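Local coordinates for protein methyltransferase (Pectobacterium atrosepticum SCRI1043, PDB 2P7I) that probably transfers methyl groups from S-adenosylmethionine to an as yet unidentified substrate, as a member of the Rossmann-like class of methyltransferases, at residues B[23-28]-B[204-209]; B[137-142]-B[180-185]; B[147-152]-B[156-161]; B[162-167]-B[174-179]; B[198-203]-B[221-226]. One frame throughout, in Å; residues are numbered along the deposited sequence.

Contact 1 (B[23-28]-B[204-209])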
# COMPACT_ATOMS: atom_id res chain seq x y z
N ASN B 23 -21.04 20.03 -2.26
CA ASN B 23 -21.24 18.66 -1.83
C ASN B 23 -20.13 17.84 -2.49
O ASN B 23 -19.98 17.86 -3.71
CB ASN B 23 -22.63 18.15 -2.24
CG ASN B 23 -22.76 16.62 -2.12
OD1 ASN B 23 -23.40 15.98 -2.96
ND2 ASN B 23 -22.15 16.04 -1.09
N PHE B 24 -19.35 17.17 -1.66
CA PHE B 24 -18.19 16.43 -2.12
C PHE B 24 -18.59 15.41 -3.19
O PHE B 24 -17.92 15.30 -4.23
CB PHE B 24 -17.53 15.74 -0.92
CG PHE B 24 -16.33 14.93 -1.28
CD1 PHE B 24 -15.14 15.56 -1.59
CD2 PHE B 24 -16.37 13.55 -1.27
CE1 PHE B 24 -14.00 14.79 -1.91
CE2 PHE B 24 -15.22 12.79 -1.60
CZ PHE B 24 -14.07 13.41 -1.93
N ASP B 25 -19.68 14.68 -2.97
CA ASP B 25 -20.09 13.63 -3.92
C ASP B 25 -20.46 14.17 -5.30
O ASP B 25 -20.05 13.63 -6.34
CB ASP B 25 -21.26 12.85 -3.35
CG ASP B 25 -20.94 12.23 -2.01
OD1 ASP B 25 -19.92 11.48 -1.89
OD2 ASP B 25 -21.72 12.51 -1.07
N PHE B 26 -21.20 15.26 -5.30
CA PHE B 26 -21.70 15.84 -6.54
C PHE B 26 -20.65 16.74 -7.21
O PHE B 26 -20.51 16.71 -8.42
CB PHE B 26 -23.00 16.62 -6.28
CG PHE B 26 -24.22 15.74 -6.10
CD1 PHE B 26 -24.14 14.47 -5.54
CD2 PHE B 26 -25.46 16.21 -6.47
CE1 PHE B 26 -25.26 13.68 -5.37
CE2 PHE B 26 -26.58 15.42 -6.30
CZ PHE B 26 -26.48 14.16 -5.75
N ASP B 27 -19.92 17.51 -6.42
CA ASP B 27 -19.01 18.50 -6.97
C ASP B 27 -17.62 17.98 -7.21
O ASP B 27 -16.92 18.47 -8.08
CB ASP B 27 -18.95 19.72 -6.06
CG ASP B 27 -20.29 20.44 -5.97
OD1 ASP B 27 -20.84 20.74 -7.04
OD2 ASP B 27 -20.80 20.64 -4.86
N VAL B 28 -17.21 16.97 -6.45
CA VAL B 28 -15.85 16.46 -6.58
C VAL B 28 -15.88 15.06 -7.20
O VAL B 28 -15.24 14.80 -8.24
CB VAL B 28 -15.08 16.47 -5.24
CG1 VAL B 28 -13.76 15.72 -5.37
CG2 VAL B 28 -14.82 17.89 -4.76
N LEU B 204 -10.12 12.59 4.19
CA LEU B 204 -11.06 13.32 5.04
C LEU B 204 -12.45 12.81 4.77
O LEU B 204 -12.73 12.34 3.68
CB LEU B 204 -11.03 14.79 4.67
CG LEU B 204 -9.76 15.59 4.96
CD1 LEU B 204 -9.74 16.87 4.14
CD2 LEU B 204 -9.64 15.89 6.43
N ALA B 205 -13.32 12.93 5.76
CA ALA B 205 -14.69 12.49 5.63
C ALA B 205 -15.50 13.58 4.94
O ALA B 205 -15.13 14.75 4.95
CB ALA B 205 -15.27 12.19 6.97
N ASN B 206 -16.60 13.19 4.33
CA ASN B 206 -17.47 14.15 3.64
C ASN B 206 -17.80 15.37 4.48
O ASN B 206 -17.70 16.50 3.99
CB ASN B 206 -18.76 13.48 3.21
CG ASN B 206 -18.59 12.65 1.97
OD1 ASN B 206 -17.61 11.95 1.82
ND2 ASN B 206 -19.55 12.74 1.08
N PHE B 207 -18.18 15.16 5.73
CA PHE B 207 -18.54 16.29 6.57
C PHE B 207 -17.39 17.27 6.65
O PHE B 207 -17.60 18.48 6.68
CB PHE B 207 -19.06 15.84 7.94
CG PHE B 207 -18.00 15.54 8.97
CD1 PHE B 207 -17.48 14.26 9.10
CD2 PHE B 207 -17.56 16.52 9.85
CE1 PHE B 207 -16.53 13.97 10.06
CE2 PHE B 207 -16.61 16.25 10.81
CZ PHE B 207 -16.09 14.97 10.92
N GLN B 208 -16.15 16.76 6.63
CA GLN B 208 -14.98 17.61 6.66
C GLN B 208 -14.75 18.30 5.31
O GLN B 208 -14.41 19.48 5.27
CB GLN B 208 -13.75 16.84 7.12
CG GLN B 208 -13.96 16.23 8.50
CD GLN B 208 -12.87 15.26 8.90
OE1 GLN B 208 -12.42 14.43 8.10
NE2 GLN B 208 -12.46 15.34 10.16
N TRP B 209 -14.93 17.56 4.21
CA TRP B 209 -14.79 18.13 2.87
C TRP B 209 -15.73 19.30 2.69
O TRP B 209 -15.34 20.34 2.20
CB TRP B 209 -15.08 17.08 1.78
CG TRP B 209 -13.99 16.09 1.59
CD1 TRP B 209 -14.05 14.78 1.91
CD2 TRP B 209 -12.69 16.32 1.03
NE1 TRP B 209 -12.86 14.17 1.60
CE2 TRP B 209 -12.01 15.09 1.06
CE3 TRP B 209 -12.05 17.44 0.51
CZ2 TRP B 209 -10.69 14.95 0.60
CZ3 TRP B 209 -10.76 17.31 0.05
CH2 TRP B 209 -10.09 16.07 0.10
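The ring of F24 lies flat on the five-membered ring of W209, a face-to-face stack with centroids 3.8 Å apart and planes only 14° from parallel. The opposite face of the indole carries CB of L204, and CA of N206 sits at its edge, in plane. CD1 of F24 comes within 3.4 Å of CG of W209, and the overlap is with the pyrrole ring rather than the outer benzene ring. With CG of F24 anti to the backbone N (chi1 180°), the phenyl ring is held out from the start of helix 24-37 toward the other segment. Broad flat side chains suit this place, because flat faces can lie one on the other; F200 meets both rings edge-to-face. At the rim of the stack, ND2 of N206 gives a weak hydrogen bond to OD1 of D25 (3.2 Å), while OD1 of N206 is taken by K202. Asparagine suits this partly exposed position between an acid and a lysine, since its amide can serve both. N23 caps helix 24-37 through a weak bond from F26 N. The arrangement is an aromatic cluster joining the first turns of two helices, 24-37 and 206-212, beside the Rossmann-like sheet.

Contact 2 (B[137-142]-B[180-185])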
# COMPACT_ATOMS: atom_id res chain seq x y z
N LEU B 137 -19.31 -2.50 -18.71
CA LEU B 137 -19.93 -2.09 -17.50
C LEU B 137 -18.93 -1.30 -16.68
O LEU B 137 -17.75 -1.73 -16.53
CB LEU B 137 -20.41 -3.31 -16.69
CG LEU B 137 -20.89 -3.01 -15.26
CD1 LEU B 137 -22.22 -2.12 -15.21
CD2 LEU B 137 -21.00 -4.30 -14.46
N PHE B 138 -19.41 -0.12 -16.24
CA PHE B 138 -18.69 0.78 -15.36
C PHE B 138 -19.29 0.67 -13.98
O PHE B 138 -20.29 1.34 -13.64
CB PHE B 138 -18.78 2.19 -15.89
CG PHE B 138 -18.15 2.35 -17.23
CD1 PHE B 138 -18.82 1.92 -18.38
CD2 PHE B 138 -16.89 2.93 -17.36
CE1 PHE B 138 -18.22 2.01 -19.63
CE2 PHE B 138 -16.29 3.07 -18.60
CZ PHE B 138 -16.94 2.59 -19.74
N LEU B 139 -18.64 -0.15 -13.17
CA LEU B 139 -19.12 -0.53 -11.85
C LEU B 139 -18.36 0.18 -10.75
O LEU B 139 -17.20 -0.05 -10.54
CB LEU B 139 -18.99 -2.07 -11.65
CG LEU B 139 -19.41 -2.63 -10.30
CD1 LEU B 139 -20.91 -2.34 -10.02
CD2 LEU B 139 -19.18 -4.16 -10.28
N VAL B 140 -19.05 1.07 -10.04
CA VAL B 140 -18.36 1.91 -9.03
C VAL B 140 -19.14 1.87 -7.74
O VAL B 140 -20.31 2.09 -7.75
CB VAL B 140 -18.14 3.37 -9.50
CG1 VAL B 140 -17.45 4.19 -8.42
CG2 VAL B 140 -17.32 3.42 -10.79
N CYS B 141 -18.45 1.63 -6.62
CA CYS B 141 -19.06 1.65 -5.30
C CYS B 141 -18.17 2.38 -4.30
O CYS B 141 -16.94 2.44 -4.46
CB CYS B 141 -19.22 0.21 -4.81
SG CYS B 141 -20.45 -0.76 -5.72
N PRO B 142 -18.77 2.88 -3.21
CA PRO B 142 -18.00 3.43 -2.11
C PRO B 142 -17.09 2.35 -1.51
O PRO B 142 -17.47 1.20 -1.40
CB PRO B 142 -19.07 3.90 -1.11
CG PRO B 142 -20.26 3.82 -1.73
CD PRO B 142 -20.20 2.97 -2.95
N ASP B 180 -12.10 -6.71 -2.95
CA ASP B 180 -12.22 -8.15 -2.87
C ASP B 180 -13.66 -8.64 -3.06
O ASP B 180 -13.94 -9.58 -3.87
CB ASP B 180 -11.51 -8.73 -1.61
CG ASP B 180 -12.21 -8.40 -0.27
OD1 ASP B 180 -12.61 -7.24 -0.05
OD2 ASP B 180 -12.28 -9.30 0.60
N THR B 181 -14.60 -8.03 -2.34
CA THR B 181 -15.96 -8.48 -2.37
C THR B 181 -16.68 -7.99 -3.63
O THR B 181 -17.57 -8.64 -4.15
CB THR B 181 -16.72 -7.97 -1.12
OG1 THR B 181 -16.47 -6.56 -0.95
CG2 THR B 181 -16.24 -8.74 0.15
N LEU B 182 -16.32 -6.80 -4.11
CA LEU B 182 -16.86 -6.32 -5.38
C LEU B 182 -16.48 -7.21 -6.59
O LEU B 182 -17.34 -7.60 -7.35
CB LEU B 182 -16.45 -4.84 -5.60
CG LEU B 182 -17.18 -4.10 -6.75
CD1 LEU B 182 -18.70 -4.09 -6.55
CD2 LEU B 182 -16.64 -2.61 -6.91
N GLU B 183 -15.21 -7.57 -6.75
CA GLU B 183 -14.80 -8.49 -7.80
C GLU B 183 -15.44 -9.85 -7.62
O GLU B 183 -15.84 -10.47 -8.59
CB GLU B 183 -13.28 -8.57 -7.95
CG GLU B 183 -12.91 -9.50 -9.07
CD GLU B 183 -11.54 -9.32 -9.61
OE1 GLU B 183 -10.81 -8.41 -9.18
OE2 GLU B 183 -11.22 -10.08 -10.54
N ARG B 184 -15.58 -10.30 -6.36
CA ARG B 184 -16.31 -11.56 -6.09
C ARG B 184 -17.69 -11.57 -6.69
O ARG B 184 -18.09 -12.52 -7.38
CB ARG B 184 -16.42 -11.83 -4.56
CG ARG B 184 -17.20 -13.07 -4.20
CD ARG B 184 -17.64 -13.06 -2.77
NE ARG B 184 -18.60 -11.99 -2.55
CZ ARG B 184 -18.86 -11.42 -1.38
NH1 ARG B 184 -18.27 -11.85 -0.28
NH2 ARG B 184 -19.75 -10.44 -1.30
N ASP B 185 -18.46 -10.55 -6.40
CA ASP B 185 -19.83 -10.53 -6.86
C ASP B 185 -19.90 -10.40 -8.39
O ASP B 185 -20.75 -11.02 -9.03
CB ASP B 185 -20.59 -9.40 -6.18
CG ASP B 185 -20.96 -9.70 -4.74
OD1 ASP B 185 -20.67 -10.81 -4.22
OD2 ASP B 185 -21.66 -8.82 -4.16
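L182 meets L139 and C141 where helix 179-188 packs on strand 135-142, part of the class I methyltransferase fold, whose sheet has strand order 3-2-1-4-5-7-6 with strand 7 antiparallel. Before it in the helix comes T181, whose OG1 accepts from the backbone N of A178, the N-cap residue. L182 follows, pointing at the strand with CG anti to its backbone N (chi1 -168°), which carries the isobutyl group to the strand. Its branch CD1 is the atom that touches both strand residues, which alternate along the strand and face the same side. Branched and sulfur-bearing apolar groups suit this buried layer, where no hydrogen bond crosses between the segments. E183 turns away to make salt bridges with R196 and with K154 of the third subunit. R184 forms a salt bridge with its neighbour D185, gripping it side-on: NE, at 2.9 Å, and NH2 both reach OD1 of D185 from one face of the carboxylate, well above its plane. The other oxygen, OD2 of D185, takes a hydrogen bond from Y177. At the leucine, CD1 of L182 lies 3.8 Å from CD2 of L139, tip to tip, and 3.9 Å from SG of C141.

Contact 3 (B[147-152]-B[156-161]); sequences VSRQIA and GIISHN
R149 reaches across to the returning chain with its side chain extended from CG to NE, and NE donates to O of N161 (2.8 Å, N-H...O angle 162°). The bond lies in the carbonyl plane and near that of the guanidinium, whose face is met by CD1 of I158, 3.8 Å from NH1. NH1 also forms a salt bridge with E168, and NH2 a weak hydrogen bond with A163 O. Arginine suits the place because its long arm can hold several acceptors while its flat group rests on an aliphatic one. Next, Q150 runs obliquely past N161; one water donates to OE1 of Q150 and, at 2.7 Å, to OD1 of N161. The two amide nitrogens, Q150 NE2 and N161 ND2, both turn to N145, so the pair is tied both by water and by a shared residue. A152 closes the segment. Its carbonyl accepts from I157 N (2.9 Å) nearly in line with the C=O, the long bond back into the last turn of the Schellman motif that G156, with positive phi (76°), makes at the helix end. It accepts weakly from I158 N, while its small CB lets CD1 of I158 come to 3.9 Å. The loop thus folds back along helix 147-154, whose S148 N bonds to K202 O just past strand 192-201, on its way to helix 166-171, with H160 against the third subunit.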
# COMPACT_ATOMS: atom_id res chain seq x y z
N VAL B 147 -9.20 5.69 2.97
CA VAL B 147 -8.44 6.20 4.09
C VAL B 147 -9.30 6.85 5.15
O VAL B 147 -9.20 6.50 6.32
CB VAL B 147 -7.29 7.13 3.68
CG1 VAL B 147 -6.65 7.84 4.92
CG2 VAL B 147 -6.26 6.34 2.98
N SER B 148 -10.15 7.76 4.73
CA SER B 148 -11.05 8.44 5.64
C SER B 148 -11.88 7.46 6.46
O SER B 148 -12.04 7.64 7.68
CB SER B 148 -11.96 9.39 4.86
OG SER B 148 -12.66 8.67 3.86
N ARG B 149 -12.39 6.42 5.82
CA ARG B 149 -13.21 5.42 6.49
C ARG B 149 -12.39 4.59 7.47
O ARG B 149 -12.84 4.31 8.59
CB ARG B 149 -13.89 4.51 5.49
CG ARG B 149 -15.03 3.74 6.13
CD ARG B 149 -15.71 2.86 5.14
NE ARG B 149 -16.74 2.05 5.79
CZ ARG B 149 -17.98 2.47 6.02
NH1 ARG B 149 -18.34 3.68 5.66
NH2 ARG B 149 -18.85 1.66 6.57
N GLN B 150 -11.17 4.24 7.08
CA GLN B 150 -10.27 3.53 7.96
C GLN B 150 -9.94 4.34 9.22
O GLN B 150 -9.86 3.79 10.31
CB GLN B 150 -8.97 3.14 7.21
CG GLN B 150 -9.23 2.08 6.11
CD GLN B 150 -8.01 1.24 5.80
OE1 GLN B 150 -7.47 0.58 6.68
NE2 GLN B 150 -7.62 1.21 4.51
N ILE B 151 -9.74 5.63 9.06
CA ILE B 151 -9.54 6.53 10.20
C ILE B 151 -10.76 6.50 11.12
O ILE B 151 -10.60 6.42 12.35
CB ILE B 151 -9.20 7.96 9.74
CG1 ILE B 151 -7.84 7.92 9.04
CG2 ILE B 151 -9.18 8.90 10.93
CD1 ILE B 151 -7.48 9.21 8.35
N ALA B 152 -11.96 6.50 10.55
CA ALA B 152 -13.17 6.49 11.37
C ALA B 152 -13.31 5.17 12.13
O ALA B 152 -13.82 5.15 13.26
CB ALA B 152 -14.42 6.79 10.51
N GLY B 156 -13.09 4.39 16.27
CA GLY B 156 -14.20 3.66 16.86
C GLY B 156 -15.58 4.12 16.48
O GLY B 156 -16.54 3.69 17.10
N ILE B 157 -15.70 4.99 15.49
CA ILE B 157 -17.02 5.49 15.04
C ILE B 157 -17.68 4.43 14.16
O ILE B 157 -18.88 4.34 14.08
CB ILE B 157 -16.84 6.76 14.22
CG1 ILE B 157 -16.34 7.88 15.11
CG2 ILE B 157 -18.13 7.19 13.52
CD1 ILE B 157 -15.86 9.03 14.26
N ILE B 158 -16.85 3.63 13.49
CA ILE B 158 -17.32 2.55 12.63
C ILE B 158 -16.62 1.28 13.11
O ILE B 158 -15.42 1.32 13.40
CB ILE B 158 -16.97 2.83 11.13
CG1 ILE B 158 -17.59 4.14 10.67
CG2 ILE B 158 -17.42 1.67 10.23
CD1 ILE B 158 -17.32 4.55 9.26
N SER B 159 -17.31 0.16 13.18
CA SER B 159 -16.72 -0.99 13.86
C SER B 159 -15.56 -1.58 13.08
O SER B 159 -14.54 -1.94 13.67
CB SER B 159 -17.74 -2.08 14.13
OG SER B 159 -18.19 -2.64 12.92
N HIS B 160 -15.73 -1.71 11.77
CA HIS B 160 -14.69 -2.29 10.90
C HIS B 160 -14.96 -1.82 9.46
O HIS B 160 -16.01 -1.27 9.18
CB HIS B 160 -14.59 -3.83 11.02
CG HIS B 160 -15.84 -4.54 10.61
ND1 HIS B 160 -16.97 -4.58 11.41
CD2 HIS B 160 -16.15 -5.23 9.49
CE1 HIS B 160 -17.92 -5.23 10.77
NE2 HIS B 160 -17.44 -5.67 9.62
N ASN B 161 -14.01 -2.00 8.55
CA ASN B 161 -14.09 -1.26 7.28
C ASN B 161 -15.38 -1.59 6.50
O ASN B 161 -16.09 -0.70 6.01
CB ASN B 161 -12.84 -1.54 6.42
CG ASN B 161 -11.55 -1.07 7.06
OD1 ASN B 161 -11.50 -0.49 8.15
ND2 ASN B 161 -10.45 -1.33 6.34
O HOH W 1 -9.19 0.19 9.30

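Contact 4 (B[162-167]-B[174-179]); sequences SAVTEA and RCTYAL
One direct hydrogen bond joins the segments: OG1 of T176 donates to O of A163 at 2.7 Å, from 42° above the carbonyl plane. T176 has OG1 anti to its carbonyl carbon (chi1 -54°), a torsion that turns the hydroxyl toward A163. A second link runs through water, which donates to O of S162 (2.7 Å) and accepts from N of T176 (3.0 Å). Successive carbonyls of 162-163 are thus served by one residue, the first by way of water from its backbone N and the second through its side chain. In van der Waals contact, CG2 of V164 lies 3.6 Å from both OG1 of T176 and N of C175, shielding one flank of the hydroxyl, and CB of S162 touches O of T176. Valine, branched at CB, suits this because one methyl can lie over the backbone while its side chain also packs on F169. R174 makes a cation-pi contact with F169, and its NH1 hydrogen-bonds to F169 O. Threonine suits the joint because it offers a donor and a methyl together. The chemistry implies that the irregular residues before and after helix 166-171 are held by one short side-chain bond and a water bridge, without the repeating pairing of a sheet.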
# COMPACT_ATOMS: atom_id res chain seq x y z
N SER B 162 -15.70 -2.88 6.40
CA SER B 162 -16.82 -3.32 5.59
C SER B 162 -18.12 -3.31 6.36
O SER B 162 -19.11 -3.83 5.88
CB SER B 162 -16.57 -4.73 5.04
OG SER B 162 -16.51 -5.68 6.09
N ALA B 163 -18.12 -2.77 7.57
CA ALA B 163 -19.34 -2.63 8.32
C ALA B 163 -20.29 -1.75 7.53
O ALA B 163 -19.89 -0.92 6.73
CB ALA B 163 -19.10 -1.99 9.74
N VAL B 164 -21.58 -1.93 7.79
CA VAL B 164 -22.60 -0.99 7.32
C VAL B 164 -23.10 -0.28 8.58
O VAL B 164 -23.60 -0.94 9.50
CB VAL B 164 -23.80 -1.70 6.60
CG1 VAL B 164 -24.86 -0.66 6.20
CG2 VAL B 164 -23.36 -2.50 5.39
N THR B 165 -22.95 1.04 8.65
CA THR B 165 -23.34 1.77 9.84
C THR B 165 -24.84 1.94 9.82
O THR B 165 -25.52 1.63 8.85
CB THR B 165 -22.75 3.21 9.95
OG1 THR B 165 -23.32 4.06 8.96
CG2 THR B 165 -21.22 3.22 9.79
N GLU B 166 -25.36 2.43 10.92
CA GLU B 166 -26.77 2.72 11.05
C GLU B 166 -27.28 3.77 10.08
O GLU B 166 -28.34 3.58 9.48
CB GLU B 166 -27.05 3.17 12.48
CG GLU B 166 -26.91 2.06 13.53
CD GLU B 166 -28.16 1.20 13.64
OE1 GLU B 166 -28.43 0.46 12.68
OE2 GLU B 166 -28.87 1.29 14.68
N ALA B 167 -26.60 4.91 9.98
CA ALA B 167 -26.96 5.92 8.99
C ALA B 167 -26.95 5.33 7.57
O ALA B 167 -27.89 5.54 6.78
CB ALA B 167 -26.01 7.14 9.05
N ARG B 174 -26.77 -2.04 1.87
CA ARG B 174 -26.85 -3.41 2.38
C ARG B 174 -25.45 -4.04 2.46
O ARG B 174 -25.32 -5.16 2.94
CB ARG B 174 -27.78 -4.24 1.52
CG ARG B 174 -29.26 -3.74 1.54
CD ARG B 174 -29.82 -3.82 2.95
NE ARG B 174 -31.15 -3.21 3.14
CZ ARG B 174 -31.38 -1.97 3.60
NH1 ARG B 174 -30.39 -1.12 3.92
NH2 ARG B 174 -32.64 -1.57 3.74
N CYS B 175 -24.44 -3.31 2.01
CA CYS B 175 -23.06 -3.82 1.93
C CYS B 175 -22.13 -2.62 1.89
O CYS B 175 -22.54 -1.53 1.43
CB CYS B 175 -22.93 -4.65 0.66
SG CYS B 175 -21.31 -5.46 0.33
N THR B 176 -20.88 -2.83 2.26
CA THR B 176 -19.88 -1.85 2.04
C THR B 176 -18.79 -2.63 1.36
O THR B 176 -18.06 -3.39 2.03
CB THR B 176 -19.36 -1.27 3.35
OG1 THR B 176 -20.47 -0.76 4.13
CG2 THR B 176 -18.43 -0.03 3.07
N TYR B 177 -18.74 -2.48 0.05
CA TYR B 177 -17.75 -3.19 -0.76
C TYR B 177 -16.34 -2.72 -0.57
O TYR B 177 -16.06 -1.57 -0.31
CB TYR B 177 -18.07 -3.03 -2.24
CG TYR B 177 -19.26 -3.89 -2.71
CD1 TYR B 177 -19.12 -5.26 -2.86
CD2 TYR B 177 -20.50 -3.33 -2.96
CE1 TYR B 177 -20.19 -6.05 -3.29
CE2 TYR B 177 -21.56 -4.11 -3.40
CZ TYR B 177 -21.40 -5.45 -3.57
OH TYR B 177 -22.43 -6.24 -4.00
N ALA B 178 -15.45 -3.66 -0.78
CA ALA B 178 -14.01 -3.37 -1.04
C ALA B 178 -13.70 -4.09 -2.36
O ALA B 178 -14.57 -4.81 -2.93
CB ALA B 178 -13.12 -3.88 0.11
N LEU B 179 -12.49 -3.95 -2.86
CA LEU B 179 -12.14 -4.59 -4.13
C LEU B 179 -12.32 -6.09 -4.10
O LEU B 179 -12.69 -6.72 -5.11
CB LEU B 179 -10.74 -4.18 -4.56
CG LEU B 179 -10.59 -2.78 -5.17
CD1 LEU B 179 -9.17 -2.30 -5.06
CD2 LEU B 179 -11.01 -2.79 -6.62
O HOH W 2 -20.39 -5.22 3.95

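Contact 5 (B[198-203]-B[221-226])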
# COMPACT_ATOMS: atom_id res chain seq x y z
N GLY B 198 -9.21 2.77 -8.65
CA GLY B 198 -9.86 3.53 -7.61
C GLY B 198 -9.98 4.99 -8.01
O GLY B 198 -9.25 5.48 -8.84
N ILE B 199 -10.98 5.65 -7.47
CA ILE B 199 -11.26 7.03 -7.80
C ILE B 199 -11.17 7.90 -6.54
O ILE B 199 -12.02 7.84 -5.65
CB ILE B 199 -12.63 7.18 -8.46
CG1 ILE B 199 -12.71 6.28 -9.71
CG2 ILE B 199 -12.94 8.73 -8.78
CD1 ILE B 199 -14.14 6.06 -10.21
N PHE B 200 -10.10 8.72 -6.50
CA PHE B 200 -9.88 9.79 -5.53
C PHE B 200 -9.30 9.32 -4.20
O PHE B 200 -9.98 8.71 -3.41
CB PHE B 200 -11.13 10.62 -5.25
CG PHE B 200 -10.85 11.98 -4.60
CD1 PHE B 200 -10.56 13.07 -5.36
CD2 PHE B 200 -10.90 12.14 -3.22
CE1 PHE B 200 -10.30 14.32 -4.75
CE2 PHE B 200 -10.62 13.38 -2.62
CZ PHE B 200 -10.32 14.45 -3.38
N PHE B 201 -8.05 9.67 -3.95
CA PHE B 201 -7.42 9.41 -2.65
C PHE B 201 -8.07 10.27 -1.57
O PHE B 201 -7.89 11.46 -1.55
CB PHE B 201 -5.93 9.67 -2.76
CG PHE B 201 -5.10 8.97 -1.70
CD1 PHE B 201 -5.13 9.42 -0.38
CD2 PHE B 201 -4.30 7.89 -2.02
CE1 PHE B 201 -4.38 8.80 0.59
CE2 PHE B 201 -3.55 7.26 -1.05
CZ PHE B 201 -3.58 7.72 0.24
N LYS B 202 -8.81 9.63 -0.65
CA LYS B 202 -9.76 10.35 0.23
C LYS B 202 -9.32 10.19 1.69
O LYS B 202 -9.48 9.11 2.25
CB LYS B 202 -11.18 9.80 0.07
CG LYS B 202 -12.29 10.60 0.77
CD LYS B 202 -13.59 9.83 0.77
CE LYS B 202 -14.65 10.55 1.56
NZ LYS B 202 -15.91 9.72 1.61
N ALA B 203 -8.76 11.24 2.27
CA ALA B 203 -8.23 11.17 3.64
C ALA B 203 -9.11 11.88 4.67
O ALA B 203 -8.89 11.76 5.88
CB ALA B 203 -6.82 11.73 3.68
N GLU B 221 -6.10 22.07 -7.90
CA GLU B 221 -4.93 21.27 -8.25
C GLU B 221 -4.64 20.18 -7.21
O GLU B 221 -4.09 19.13 -7.55
CB GLU B 221 -3.72 22.17 -8.39
CG GLU B 221 -3.75 23.08 -9.64
CD GLU B 221 -4.68 24.29 -9.52
OE1 GLU B 221 -4.96 24.75 -8.39
OE2 GLU B 221 -5.14 24.79 -10.56
N TYR B 222 -4.98 20.47 -5.96
CA TYR B 222 -4.77 19.55 -4.87
C TYR B 222 -5.75 18.43 -5.09
O TYR B 222 -5.41 17.27 -4.94
CB TYR B 222 -5.00 20.20 -3.49
CG TYR B 222 -5.00 19.18 -2.36
CD1 TYR B 222 -3.80 18.74 -1.81
CD2 TYR B 222 -6.18 18.61 -1.89
CE1 TYR B 222 -3.80 17.77 -0.79
CE2 TYR B 222 -6.19 17.66 -0.88
CZ TYR B 222 -4.98 17.24 -0.35
OH TYR B 222 -4.97 16.27 0.64
N LEU B 223 -6.99 18.78 -5.43
CA LEU B 223 -7.96 17.72 -5.70
C LEU B 223 -7.54 16.82 -6.88
O LEU B 223 -7.63 15.60 -6.80
CB LEU B 223 -9.34 18.31 -5.93
CG LEU B 223 -9.91 19.08 -4.74
CD1 LEU B 223 -11.19 19.79 -5.18
CD2 LEU B 223 -10.14 18.15 -3.60
N ASP B 224 -7.06 17.43 -7.96
CA ASP B 224 -6.58 16.71 -9.12
C ASP B 224 -5.45 15.77 -8.70
O ASP B 224 -5.39 14.63 -9.10
CB ASP B 224 -6.05 17.66 -10.22
CG ASP B 224 -7.16 18.34 -11.02
OD1 ASP B 224 -8.30 17.81 -11.08
OD2 ASP B 224 -6.88 19.41 -11.60
N GLY B 225 -4.60 16.26 -7.81
CA GLY B 225 -3.51 15.42 -7.26
C GLY B 225 -4.02 14.18 -6.52
O GLY B 225 -3.40 13.10 -6.58
N CYS B 226 -5.12 14.33 -5.81
CA CYS B 226 -5.73 13.22 -5.10
C CYS B 226 -6.27 12.22 -6.08
O CYS B 226 -6.26 11.04 -5.81
CB CYS B 226 -6.87 13.71 -4.21
SG CYS B 226 -6.32 14.70 -2.76
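F200 has a positive phi (83°), unusual for a residue with a side chain, and it lies where strand 192-201, an edge strand of the Rossmann-like sheet within this chain, meets helix 220-230. Its ring comes to the helix, where CB of C226 rests over one face, 3.8 Å from the centroid and 22° off the ring normal, a CH-pi contact. SG of C226 stands obliquely to the same ring, 4.7 Å from the centroid, a sulfur-aromatic contact. In the ring plane, CD2 of L223 meets the edge at CZ of F200 (3.7 Å). One helical turn thus supplies both a face and an edge partner to the phenylalanine. Cysteine suits the close approach, since a small side chain lets strand and helix backbones draw near: CA of F201 and CA of C226 are 4.8 Å apart. F201 points its CB at the helix, but its ring leads away to V147 of its own chain and V147 of the second subunit. Y222 hydrogen-bonds through OH to O of A203 in that subunit, and the reciprocal bond also forms. The strand is tied to the helix by F201 N, which donates to O of C226 at 2.9 Å, nearly straight but from 51° above the carbonyl plane.

In the fold
From the N terminus, helix 24-37 meets its partner only at residues 204-209, so contact 1 closes the longest loop, and contacts 2, 3 and 4 all fall within it. Strand 135-142 opens contact 2, whose loop in turn encloses contacts 3 and 4 in series: the short turn after helix 147-154, then the residues on either side of helix 166-171. Contact 2 closes on helix 179-188. Contact 5 begins on strand 192-201 before contact 1 has closed and ends on helix 220-230, so these two cross and share an aromatic cluster. Contacts 2 and 5 reach the same sheet; contacts 3 and 5 touch just past strand 192-201, and contacts 2 and 4 through helix 179-188 and the loop before it.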